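Local coordinates for protein alpha-fucosidase (Bifidobacterium bifidum, PDB 2EAE) that hydrolyses the alpha-1,2 linkage of terminal L-fucose in glycans, the part described here being its catalytic domain, at residues Tyr563-Gly568 and His678-Leu683; Gly574-Ser579 and Gly647-Trp652; Ala672-Arg677 and Leu706-Phe711. The protein carries 1 engineered substitution. All coordinates share one frame; numbering follows the deposited sequence.

Interaction 1 (Tyr563-Gly568 and His678-Leu683); sequences YSPEQG and HMSHLL. With FUL (beta-L-fucopyranose), chain D; GAL (beta-D-galactopyranose), chain B.
In the sugar-binding pocket of the glycoside hydrolase family 95 catalytic domain, which is built as an (alpha/alpha)6 barrel, Pro565 and Glu566 pack against His678 and Ser680. The peptide joining Pro565 to Glu566 is cis, just past the end of strand 557-564. Pro565 lies against the imidazole of His678: its CB sits over a ring face, 4.1 Å from the centroid and 25° off the normal, a CH-pi contact. The aliphatic stem of Glu566 crosses the same histidine at a slant, with CG 3.7 Å from His678 NE2, and its carboxylate plane is only 15° from that of the ring. Because CG is anti to the carbonyl carbon (chi1 -70°) and the chain is extended beyond it, the carboxylate is carried past the histidine to the sugars. There OE1 is 2.6 Å from O2 of the galactose, the hydroxyl that bears fucose in an alpha-1,2-linked substrate such as 2'-fucosyllactose. OE2 stands as close to the galactose O3 and also takes a hydrogen bond from Asn421 ND2. The backbone N of Glu566 meets His676 NE2, while Trp722 adds a second ring next to His678. Further from the sugars, Ser680 OG donates to Pro565 O, although the position of that oxygen is less certain, and a water linking Pro565 O with Ser680 N bridges the two backbones. At its edge, the His678 ring gives the NE2 hydrogen to O2 of beta-L-fucopyranose, 2.7 Å from NE2 to O2 and nearly straight.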
loop_
_atom_site.group_PDB
_atom_site.type_symbol
_atom_site.label_atom_id
_atom_site.label_comp_id
_atom_site.label_asym_id
_atom_site.label_seq_id
_atom_site.Cartn_x
_atom_site.Cartn_y
_atom_site.Cartn_z
ATOM N N TYR A 563 -5.866 6.524 21.366
ATOM C CA TYR A 563 -4.411 6.456 21.338
ATOM C C TYR A 563 -3.988 7.015 19.999
ATOM O O TYR A 563 -4.583 6.653 18.961
ATOM C CB TYR A 563 -3.908 4.987 21.465
ATOM C CG TYR A 563 -2.405 4.939 21.550
ATOM C CD1 TYR A 563 -1.738 5.589 22.591
ATOM C CD2 TYR A 563 -1.639 4.302 20.567
ATOM C CE1 TYR A 563 -0.369 5.572 22.664
ATOM C CE2 TYR A 563 -0.244 4.282 20.636
ATOM C CZ TYR A 563 0.381 4.924 21.687
ATOM O OH TYR A 563 1.768 4.938 21.761
ATOM N N SER A 564 -2.979 7.887 20.005
ATOM C CA SER A 564 -2.493 8.455 18.745
ATOM C C SER A 564 -1.302 7.635 18.249
ATOM O O SER A 564 -0.259 7.580 18.916
ATOM C CB SER A 564 -2.136 9.947 18.930
ATOM O OG SER A 564 -1.802 10.563 17.687
ATOM N N PRO A 565 -1.447 6.959 17.071
ATOM C CA PRO A 565 -0.317 6.125 16.656
ATOM C C PRO A 565 0.970 6.952 16.499
ATOM O O PRO A 565 0.947 7.972 15.769
ATOM C CB PRO A 565 -0.752 5.585 15.258
ATOM C CG PRO A 565 -2.276 5.707 15.238
ATOM C CD PRO A 565 -2.556 6.964 16.100
ATOM N N GLU A 566 2.086 6.602 17.146
ATOM C CA GLU A 566 2.196 5.641 18.219
ATOM C C GLU A 566 3.046 6.344 19.275
ATOM O O GLU A 566 4.153 5.904 19.583
ATOM C CB GLU A 566 2.855 4.331 17.741
ATOM C CG GLU A 566 1.970 3.500 16.803
ATOM C CD GLU A 566 2.505 2.086 16.503
ATOM O OE1 GLU A 566 3.570 1.693 17.031
ATOM O OE2 GLU A 566 1.839 1.335 15.758
ATOM N N GLN A 567 2.512 7.430 19.819
ATOM C CA GLN A 567 3.228 8.138 20.902
ATOM C C GLN A 567 2.204 8.756 21.846
ATOM O O GLN A 567 0.991 8.796 21.551
ATOM C CB GLN A 567 4.194 9.172 20.319
ATOM C CG GLN A 567 3.551 10.443 19.722
ATOM C CD GLN A 567 4.531 11.598 19.436
ATOM O OE1 GLN A 567 5.698 11.566 19.821
ATOM N NE2 GLN A 567 4.035 12.638 18.770
ATOM N N GLY A 568 2.690 9.246 22.982
ATOM C CA GLY A 568 1.843 10.058 23.831
ATOM C C GLY A 568 1.060 9.265 24.844
ATOM O O GLY A 568 1.312 8.050 25.021
ATOM N N HIS A 678 5.312 8.758 13.095
ATOM C CA HIS A 678 3.917 8.995 12.739
ATOM C C HIS A 678 3.611 10.483 12.772
ATOM O O HIS A 678 4.175 11.252 13.577
ATOM C CB HIS A 678 2.956 8.286 13.722
ATOM C CG HIS A 678 2.989 6.796 13.603
ATOM N ND1 HIS A 678 2.115 6.102 12.796
ATOM C CD2 HIS A 678 3.824 5.879 14.146
ATOM C CE1 HIS A 678 2.404 4.811 12.861
ATOM N NE2 HIS A 678 3.448 4.657 13.666
ATOM N N MET A 679 2.678 10.871 11.933
ATOM C CA MET A 679 2.121 12.217 11.981
ATOM C C MET A 679 0.597 12.039 11.964
ATOM O O MET A 679 -0.091 12.495 11.054
ATOM C CB MET A 679 2.614 13.042 10.785
ATOM C CG MET A 679 4.172 13.138 10.741
ATOM S SD MET A 679 4.769 14.340 9.543
ATOM C CE MET A 679 3.896 13.783 8.058
ATOM N N SER A 680 0.075 11.380 12.996
ATOM C CA SER A 680 -1.332 10.938 13.007
ATOM C C SER A 680 -2.344 12.077 13.073
ATOM O O SER A 680 -3.531 11.911 12.700
ATOM C CB SER A 680 -1.532 9.943 14.143
ATOM O OG SER A 680 -0.756 8.767 13.863
ATOM N N HIS A 681 -1.872 13.234 13.525
ATOM C CA HIS A 681 -2.683 14.448 13.600
ATOM C C HIS A 681 -2.731 15.259 12.322
ATOM O O HIS A 681 -3.462 16.255 12.259
ATOM C CB HIS A 681 -2.233 15.350 14.768
ATOM C CG HIS A 681 -0.798 15.806 14.681
ATOM N ND1 HIS A 681 0.251 14.963 14.377
ATOM C CD2 HIS A 681 -0.249 17.026 14.870
ATOM C CE1 HIS A 681 1.386 15.638 14.413
ATOM N NE2 HIS A 681 1.108 16.896 14.707
ATOM N N LEU A 682 -1.987 14.852 11.287
ATOM C CA LEU A 682 -1.954 15.642 10.044
ATOM C C LEU A 682 -2.650 14.923 8.894
ATOM O O LEU A 682 -2.483 15.303 7.717
ATOM C CB LEU A 682 -0.510 15.953 9.661
ATOM C CG LEU A 682 0.261 16.741 10.741
ATOM C CD1 LEU A 682 1.645 17.149 10.232
ATOM C CD2 LEU A 682 -0.541 18.001 11.108
ATOM N N LEU A 683 -3.434 13.899 9.232
ATOM C CA LEU A 683 -4.164 13.147 8.195
ATOM C C LEU A 683 -5.239 13.963 7.432
ATOM O O LEU A 683 -5.598 13.624 6.305
ATOM C CB LEU A 683 -4.714 11.822 8.706
ATOM C CG LEU A 683 -3.652 10.982 9.419
ATOM C CD1 LEU A 683 -4.256 9.704 9.986
ATOM C CD2 LEU A 683 -2.471 10.631 8.433
HETATM C C1 FUL D . 3.830 0.823 13.034
HETATM C C2 FUL D . 5.053 1.765 13.000
HETATM O O2 FUL D . 5.088 2.547 14.215
HETATM C C3 FUL D . 6.406 1.044 12.803
HETATM O O3 FUL D . 7.402 2.005 12.384
HETATM C C4 FUL D . 6.307 -0.051 11.739
HETATM O O4 FUL D . 6.045 0.638 10.511
HETATM C C5 FUL D . 5.146 -0.993 12.063
HETATM C C6 FUL D . 4.939 -2.082 11.010
HETATM O O5 FUL D . 3.933 -0.254 12.111
HETATM O O1 FUL D . 2.609 1.494 12.661
HETATM C C1 GAL B . 5.674 -2.025 17.191
HETATM C C2 GAL B . 4.721 -1.438 16.137
HETATM C C3 GAL B . 3.257 -1.607 16.571
HETATM C C4 GAL B . 3.005 -3.092 16.891
HETATM C C5 GAL B . 4.007 -3.566 17.953
HETATM C C6 GAL B . 3.858 -5.057 18.171
HETATM O O2 GAL B . 5.037 -0.101 15.825
HETATM O O3 GAL B . 2.451 -1.203 15.491
HETATM O O4 GAL B . 3.170 -3.853 15.717
HETATM O O5 GAL B . 5.319 -3.355 17.465
HETATM O O6 GAL B . 4.604 -5.411 19.327
HETATM O O HOH W 1 1.522 10.814 15.538
#

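Interaction 2 (Gly574-Ser579 and Gly647-Trp652)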
loop_
_atom_site.group_PDB
_atom_site.type_symbol
_atom_site.label_atom_id
_atom_site.label_comp_id
_atom_site.label_asym_id
_atom_site.label_seq_id
_atom_site.Cartn_x
_atom_site.Cartn_y
_atom_site.Cartn_z
ATOM N N GLY A 574 -10.695 11.280 23.113
ATOM C CA GLY A 574 -10.404 11.475 21.676
ATOM C C GLY A 574 -9.017 12.026 21.361
ATOM O O GLY A 574 -8.160 12.140 22.245
ATOM N N ASN A 575 -8.791 12.384 20.094
ATOM C CA ASN A 575 -7.524 12.999 19.674
ATOM C C ASN A 575 -7.722 13.432 18.226
ATOM O O ASN A 575 -8.772 13.142 17.634
ATOM C CB ASN A 575 -6.273 12.071 19.869
ATOM C CG ASN A 575 -6.352 10.758 19.075
ATOM O OD1 ASN A 575 -7.034 10.687 18.079
ATOM N ND2 ASN A 575 -5.650 9.715 19.541
ATOM N N THR A 576 -6.717 14.116 17.668
ATOM C CA THR A 576 -6.829 14.708 16.341
ATOM C C THR A 576 -6.883 13.619 15.255
ATOM O O THR A 576 -7.602 13.785 14.251
ATOM C CB THR A 576 -5.695 15.649 16.112
ATOM O OG1 THR A 576 -5.761 16.642 17.150
ATOM C CG2 THR A 576 -5.845 16.366 14.748
ATOM N N TYR A 577 -6.139 12.540 15.488
ATOM C CA TYR A 577 -6.115 11.351 14.608
ATOM C C TYR A 577 -7.536 10.859 14.373
ATOM O O TYR A 577 -8.042 10.905 13.243
ATOM C CB TYR A 577 -5.257 10.276 15.258
ATOM C CG TYR A 577 -5.312 8.893 14.665
ATOM C CD1 TYR A 577 -4.769 8.628 13.408
ATOM C CD2 TYR A 577 -5.852 7.832 15.392
ATOM C CE1 TYR A 577 -4.765 7.296 12.879
ATOM C CE2 TYR A 577 -5.859 6.496 14.888
ATOM C CZ TYR A 577 -5.318 6.261 13.617
ATOM O OH TYR A 577 -5.321 4.977 13.108
ATOM N N GLU A 578 -8.198 10.418 15.442
ATOM C CA GLU A 578 -9.539 9.809 15.307
ATOM C C GLU A 578 -10.537 10.836 14.779
ATOM O O GLU A 578 -11.348 10.512 13.935
ATOM C CB GLU A 578 -10.036 9.272 16.653
ATOM C CG GLU A 578 -9.244 8.096 17.211
ATOM C CD GLU A 578 -9.907 6.711 16.992
ATOM O OE1 GLU A 578 -11.174 6.616 16.806
ATOM O OE2 GLU A 578 -9.143 5.712 17.059
ATOM N N SER A 579 -10.497 12.072 15.289
ATOM C CA SER A 579 -11.501 13.077 14.865
ATOM C C SER A 579 -11.385 13.509 13.389
ATOM O O SER A 579 -12.393 13.726 12.718
ATOM C CB SER A 579 -11.469 14.289 15.792
ATOM O OG SER A 579 -11.950 13.870 17.076
ATOM N N GLY A 647 1.888 27.429 17.605
ATOM C CA GLY A 647 1.284 27.597 16.290
ATOM C C GLY A 647 1.119 26.298 15.487
ATOM O O GLY A 647 0.867 26.365 14.294
ATOM N N GLN A 648 1.277 25.157 16.171
ATOM C CA GLN A 648 1.166 23.784 15.629
ATOM C C GLN A 648 -0.289 23.286 15.648
ATOM O O GLN A 648 -1.133 23.778 16.410
ATOM C CB GLN A 648 2.060 22.801 16.419
ATOM C CG GLN A 648 1.459 22.174 17.697
ATOM C CD GLN A 648 1.283 23.149 18.884
ATOM O OE1 GLN A 648 1.498 24.377 18.763
ATOM N NE2 GLN A 648 0.864 22.604 20.030
ATOM N N ILE A 649 -0.601 22.306 14.801
ATOM C CA ILE A 649 -1.846 21.563 14.979
ATOM C C ILE A 649 -1.676 20.666 16.189
ATOM O O ILE A 649 -0.699 19.908 16.273
ATOM C CB ILE A 649 -2.173 20.714 13.718
ATOM C CG1 ILE A 649 -2.412 21.688 12.553
ATOM C CG2 ILE A 649 -3.341 19.725 14.002
ATOM C CD1 ILE A 649 -3.131 21.182 11.372
ATOM N N LYS A 650 -2.575 20.793 17.167
ATOM C CA LYS A 650 -2.479 19.957 18.367
ATOM C C LYS A 650 -2.698 18.477 18.010
ATOM O O LYS A 650 -3.583 18.154 17.194
ATOM C CB LYS A 650 -3.532 20.359 19.403
ATOM C CG LYS A 650 -3.435 21.795 19.952
ATOM C CD LYS A 650 -4.542 21.982 20.965
ATOM C CE LYS A 650 -4.646 23.464 21.364
ATOM N NZ LYS A 650 -5.761 23.588 22.355
ATOM N N GLU A 651 -1.903 17.585 18.589
ATOM C CA GLU A 651 -2.127 16.135 18.415
ATOM C C GLU A 651 -3.151 15.646 19.430
ATOM O O GLU A 651 -3.883 14.662 19.181
ATOM C CB GLU A 651 -0.820 15.348 18.529
ATOM C CG GLU A 651 -0.929 13.898 18.054
ATOM C CD GLU A 651 0.408 13.142 17.875
ATOM O OE1 GLU A 651 1.502 13.749 17.809
ATOM O OE2 GLU A 651 0.362 11.896 17.723
ATOM N N TRP A 652 -3.175 16.308 20.587
ATOM C CA TRP A 652 -4.181 16.045 21.651
ATOM C C TRP A 652 -4.863 17.319 22.095
ATOM O O TRP A 652 -4.241 18.414 22.112
ATOM C CB TRP A 652 -3.549 15.334 22.895
ATOM C CG TRP A 652 -2.751 14.112 22.545
ATOM C CD1 TRP A 652 -3.217 12.839 22.466
ATOM C CD2 TRP A 652 -1.367 14.062 22.190
ATOM N NE1 TRP A 652 -2.229 11.995 22.066
ATOM C CE2 TRP A 652 -1.073 12.702 21.877
ATOM C CE3 TRP A 652 -0.352 15.021 22.083
ATOM C CZ2 TRP A 652 0.205 12.266 21.483
ATOM C CZ3 TRP A 652 0.950 14.587 21.673
ATOM C CH2 TRP A 652 1.203 13.211 21.389
HETATM O O HOH W 2 -4.639 9.825 22.230
HETATM O O HOH W 3 -3.926 12.543 17.406
#
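Two direct hydrogen bonds run from Thr576 to consecutive carbonyls of 647-652. Thr576 N donates to Glu651 O at 3.3 Å; the bond is long but almost straight, 174° at the hydrogen. The hydroxyl donates to the carbonyl before it, with Thr576 OG1 2.7 Å from Lys650 O. Both donors stand above the plane of the carbonyl they meet. A third bond stays within 574-579: Asn575 OD1 accepts from Glu578 N at 2.9 Å, close to linear and nearly along the C=O axis. This makes Asn575 the N-cap of helix 576-596 of the catalytic domain, a domain that has an (alpha/alpha)6 barrel fold in family 95. With CG lying between the backbone N and the carbonyl carbon (chi1 60°), the side chain curls over the helix start and places OD1 on the N-H three residues on. The loop extends the capping, since Glu651 O serves the N-H of Thr576 directly and reaches that of Tyr577 through a water 2.8 Å from the carbonyl oxygen. These first-turn amides, which have no helical carbonyl ahead of them, thus find acceptors in a buried setting. A second water accepts from Asn575 ND2 at 2.9 Å and, more weakly, from Trp652 NE1 at the edge of the indole. Nonpolar contact is slight. Asn575 CB approaches Trp652 CD1 to 4.1 Å, coming obliquely to the ring, and Thr576 CG2 touches Ile649 CG2 at 4.3 Å. Ile649 also rests on Ala701 and Ala702 of helix 699-710, while the ammonium of Lys650 turns away to a salt bridge with Glu642.

Interaction 3 (Ala672-Arg677 and Leu706-Phe711). With FUL (beta-L-fucopyranose), chain D; GLC (alpha-D-glucopyranose), chain C.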
loop_
_atom_site.group_PDB
_atom_site.type_symbol
_atom_site.label_atom_id
_atom_site.label_comp_id
_atom_site.label_asym_id
_atom_site.label_seq_id
_atom_site.Cartn_x
_atom_site.Cartn_y
_atom_site.Cartn_z
ATOM N N ALA A 672 10.653 13.207 22.419
ATOM C CA ALA A 672 11.152 14.525 22.855
ATOM C C ALA A 672 11.865 15.360 21.770
ATOM O O ALA A 672 11.733 16.589 21.747
ATOM C CB ALA A 672 12.060 14.353 24.139
ATOM N N ASP A 673 12.571 14.698 20.860
ATOM C CA ASP A 673 13.276 15.376 19.753
ATOM C C ASP A 673 12.342 15.893 18.621
ATOM O O ASP A 673 12.795 16.490 17.638
ATOM C CB ASP A 673 14.409 14.491 19.205
ATOM C CG ASP A 673 13.926 13.228 18.460
ATOM O OD1 ASP A 673 12.708 13.038 18.196
ATOM O OD2 ASP A 673 14.805 12.410 18.108
ATOM N N ASN A 674 11.043 15.670 18.803
ATOM C CA ASN A 674 9.981 16.129 17.893
ATOM C C ASN A 674 9.857 15.306 16.601
ATOM O O ASN A 674 8.989 15.620 15.757
ATOM C CB ASN A 674 10.106 17.605 17.524
ATOM C CG ASN A 674 9.912 18.553 18.728
ATOM O OD1 ASN A 674 9.186 18.248 19.674
ATOM N ND2 ASN A 674 10.518 19.722 18.649
ATOM N N GLN A 675 10.653 14.252 16.477
ATOM C CA GLN A 675 10.744 13.526 15.187
ATOM C C GLN A 675 9.944 12.244 15.177
ATOM O O GLN A 675 10.346 11.277 14.522
ATOM C CB GLN A 675 12.210 13.172 14.828
ATOM C CG GLN A 675 13.175 14.386 14.892
ATOM C CD GLN A 675 12.752 15.504 13.976
ATOM O OE1 GLN A 675 12.552 15.303 12.770
ATOM N NE2 GLN A 675 12.582 16.696 14.540
ATOM N N HIS A 676 8.823 12.197 15.908
ATOM C CA HIS A 676 8.070 10.950 15.876
ATOM C C HIS A 676 7.744 10.570 14.415
ATOM O O HIS A 676 7.322 11.416 13.635
ATOM C CB HIS A 676 6.830 11.044 16.756
ATOM C CG HIS A 676 6.120 9.741 16.903
ATOM N ND1 HIS A 676 6.722 8.613 17.417
ATOM C CD2 HIS A 676 4.859 9.384 16.573
ATOM C CE1 HIS A 676 5.861 7.611 17.384
ATOM N NE2 HIS A 676 4.712 8.066 16.906
ATOM N N ARG A 677 7.954 9.309 14.083
ATOM C CA ARG A 677 7.741 8.797 12.722
ATOM C C ARG A 677 6.293 9.021 12.231
ATOM O O ARG A 677 6.079 9.424 11.076
ATOM C CB ARG A 677 8.142 7.326 12.633
ATOM C CG ARG A 677 7.431 6.381 13.602
ATOM C CD ARG A 677 8.170 5.061 13.764
ATOM N NE ARG A 677 7.362 4.188 14.603
ATOM C CZ ARG A 677 7.311 4.260 15.935
ATOM N NH1 ARG A 677 8.060 5.135 16.582
ATOM N NH2 ARG A 677 6.512 3.457 16.621
ATOM N N LEU A 706 4.460 20.082 10.475
ATOM C CA LEU A 706 5.391 19.384 9.558
ATOM C C LEU A 706 6.842 19.773 9.760
ATOM O O LEU A 706 7.711 18.918 9.794
ATOM C CB LEU A 706 5.056 19.652 8.084
ATOM C CG LEU A 706 3.892 18.887 7.495
ATOM C CD1 LEU A 706 3.670 19.434 6.075
ATOM C CD2 LEU A 706 4.188 17.380 7.461
ATOM N N ARG A 707 7.110 21.069 9.896
ATOM C CA ARG A 707 8.479 21.525 10.109
ATOM C C ARG A 707 9.047 20.894 11.365
ATOM O O ARG A 707 10.138 20.353 11.337
ATOM C CB ARG A 707 8.558 23.055 10.172
ATOM C CG ARG A 707 8.546 23.705 8.778
ATOM C CD ARG A 707 8.805 25.229 8.813
ATOM N NE ARG A 707 7.753 25.968 9.514
ATOM C CZ ARG A 707 6.732 26.603 8.923
ATOM N NH1 ARG A 707 6.613 26.630 7.598
ATOM N NH2 ARG A 707 5.837 27.233 9.670
ATOM N N TYR A 708 8.294 20.912 12.468
ATOM C CA TYR A 708 8.794 20.278 13.690
ATOM C C TYR A 708 9.065 18.785 13.562
ATOM O O TYR A 708 9.993 18.274 14.179
ATOM C CB TYR A 708 7.842 20.512 14.853
ATOM C CG TYR A 708 7.942 21.904 15.421
ATOM C CD1 TYR A 708 9.156 22.391 15.916
ATOM C CD2 TYR A 708 6.816 22.721 15.493
ATOM C CE1 TYR A 708 9.242 23.686 16.475
ATOM C CE2 TYR A 708 6.888 24.014 16.047
ATOM C CZ TYR A 708 8.110 24.474 16.531
ATOM O OH TYR A 708 8.180 25.733 17.081
ATOM N N ARG A 709 8.222 18.094 12.786
ATOM C CA ARG A 709 8.307 16.653 12.589
ATOM C C ARG A 709 9.426 16.261 11.602
ATOM O O ARG A 709 9.766 15.075 11.487
ATOM C CB ARG A 709 6.960 16.122 12.083
ATOM C CG ARG A 709 5.943 15.784 13.233
ATOM C CD ARG A 709 6.398 14.482 14.001
ATOM N NE ARG A 709 5.266 13.689 14.480
ATOM C CZ ARG A 709 4.352 14.067 15.383
ATOM N NH1 ARG A 709 3.392 13.236 15.675
ATOM N NH2 ARG A 709 4.393 15.239 16.020
ATOM N N CYS A 710 9.962 17.242 10.873
ATOM C CA CYS A 710 10.986 16.963 9.841
ATOM C C CYS A 710 12.325 17.639 10.039
ATOM O O CYS A 710 13.294 17.203 9.438
ATOM C CB CYS A 710 10.526 17.379 8.456
ATOM S SG CYS A 710 9.004 16.565 7.911
ATOM N N PHE A 711 12.358 18.727 10.824
ATOM C CA PHE A 711 13.572 19.538 10.978
ATOM C C PHE A 711 13.990 19.701 12.432
ATOM O O PHE A 711 13.160 19.785 13.315
ATOM C CB PHE A 711 13.378 20.956 10.383
ATOM C CG PHE A 711 13.222 20.987 8.870
ATOM C CD1 PHE A 711 14.341 21.115 8.043
ATOM C CD2 PHE A 711 11.955 20.878 8.274
ATOM C CE1 PHE A 711 14.220 21.130 6.636
ATOM C CE2 PHE A 711 11.803 20.888 6.859
ATOM C CZ PHE A 711 12.928 21.017 6.038
HETATM C C1 FUL D . 3.830 0.823 13.034
HETATM C C2 FUL D . 5.053 1.765 13.000
HETATM O O2 FUL D . 5.088 2.547 14.215
HETATM C C3 FUL D . 6.406 1.044 12.803
HETATM O O3 FUL D . 7.402 2.005 12.384
HETATM C C4 FUL D . 6.307 -0.051 11.739
HETATM O O4 FUL D . 6.045 0.638 10.511
HETATM C C5 FUL D . 5.146 -0.993 12.063
HETATM C C6 FUL D . 4.939 -2.082 11.010
HETATM O O5 FUL D . 3.933 -0.254 12.111
HETATM O O1 FUL D . 2.609 1.494 12.661
HETATM C C1 GLC C . 10.651 -1.543 18.830
HETATM C C2 GLC C . 9.981 -2.927 18.764
HETATM C C3 GLC C . 8.930 -3.055 17.675
HETATM C C4 GLC C . 8.035 -1.830 17.663
HETATM C C5 GLC C . 8.935 -0.658 17.300
HETATM C C6 GLC C . 8.130 0.622 17.169
HETATM O O1 GLC C . 11.874 -1.522 18.124
HETATM O O2 GLC C . 10.904 -3.966 18.536
HETATM O O3 GLC C . 8.198 -4.203 17.995
HETATM O O4 GLC C . 7.000 -1.974 16.708
HETATM O O5 GLC C . 9.863 -0.451 18.351
HETATM O O6 GLC C . 7.825 1.040 18.487
HETATM O O HOH W 4 6.756 17.016 16.515
HETATM O O HOH W 5 12.107 19.959 15.756
#
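A loop that leads into the fucose pocket of the (alpha/alpha)6 barrel lies across the C-terminal part of helix 699-710, with Asn674, Gln675 and His676 set against Tyr708 and Arg709. An Asx turn shapes the loop: Asp673 OD1 accepts from Gln675 N at 2.9 Å. The Gln675 chain is bent at chi2 (-58°), which turns its amide toward the backbone of 708-711. Gln675 NE2 donates to Asp673 O of its own loop at 3.1 Å (162°) and, weakly, to Phe711 O at 3.4 Å. An alanine here would remove the amide, and this would probably leave Asp673 O and Phe711 O without that donor and open a gap beside Arg709 and Phe711. Asn674 O faces Arg709, whose CA makes a nearly straight CA-H...O contact with it at 3.4 Å; a water also joins this carbonyl to Arg709 NH2. Another water donates to Tyr708 O and Phe711 O and accepts weakly from Asn674 ND2. His676 CB lies over one face of the Arg709 guanidinium, 3.8 Å from NE, and that NE donates to His678 O. Just beyond, Arg677 turns away from the helix, and Arg727 of helix 721-733 binds its carbonyl. Extended from CG to NE, Arg677 brings its guanidinium edge-on to the sugar, gripping O2 of beta-L-fucopyranose with NE at 2.8 Å and NH2 at 2.9 Å.

In the fold
All three contacts sit on the same side of the chain's centre within the family 95 catalytic domain, their centres about 8 Å (1 and 2), 12 Å (1 and 3) and 15 Å (2 and 3) apart. Along the chain, interaction 2 is nested inside the loop closed by interaction 1, whereas 1 and 3 cross, their segments alternating (563-568, 672-677, 678-683, 706-711). The long connection between helices 631-638 and 699-710 supplies a segment to each. The carboxylate of Glu651 ties them together, binding Ser564 and Gln567 of interaction 1 with a salt bridge to Arg709 of interaction 3. Interactions 1 and 3 reach the fucose; interaction 2 stands further off, the Glu651 side chain about 11 Å away.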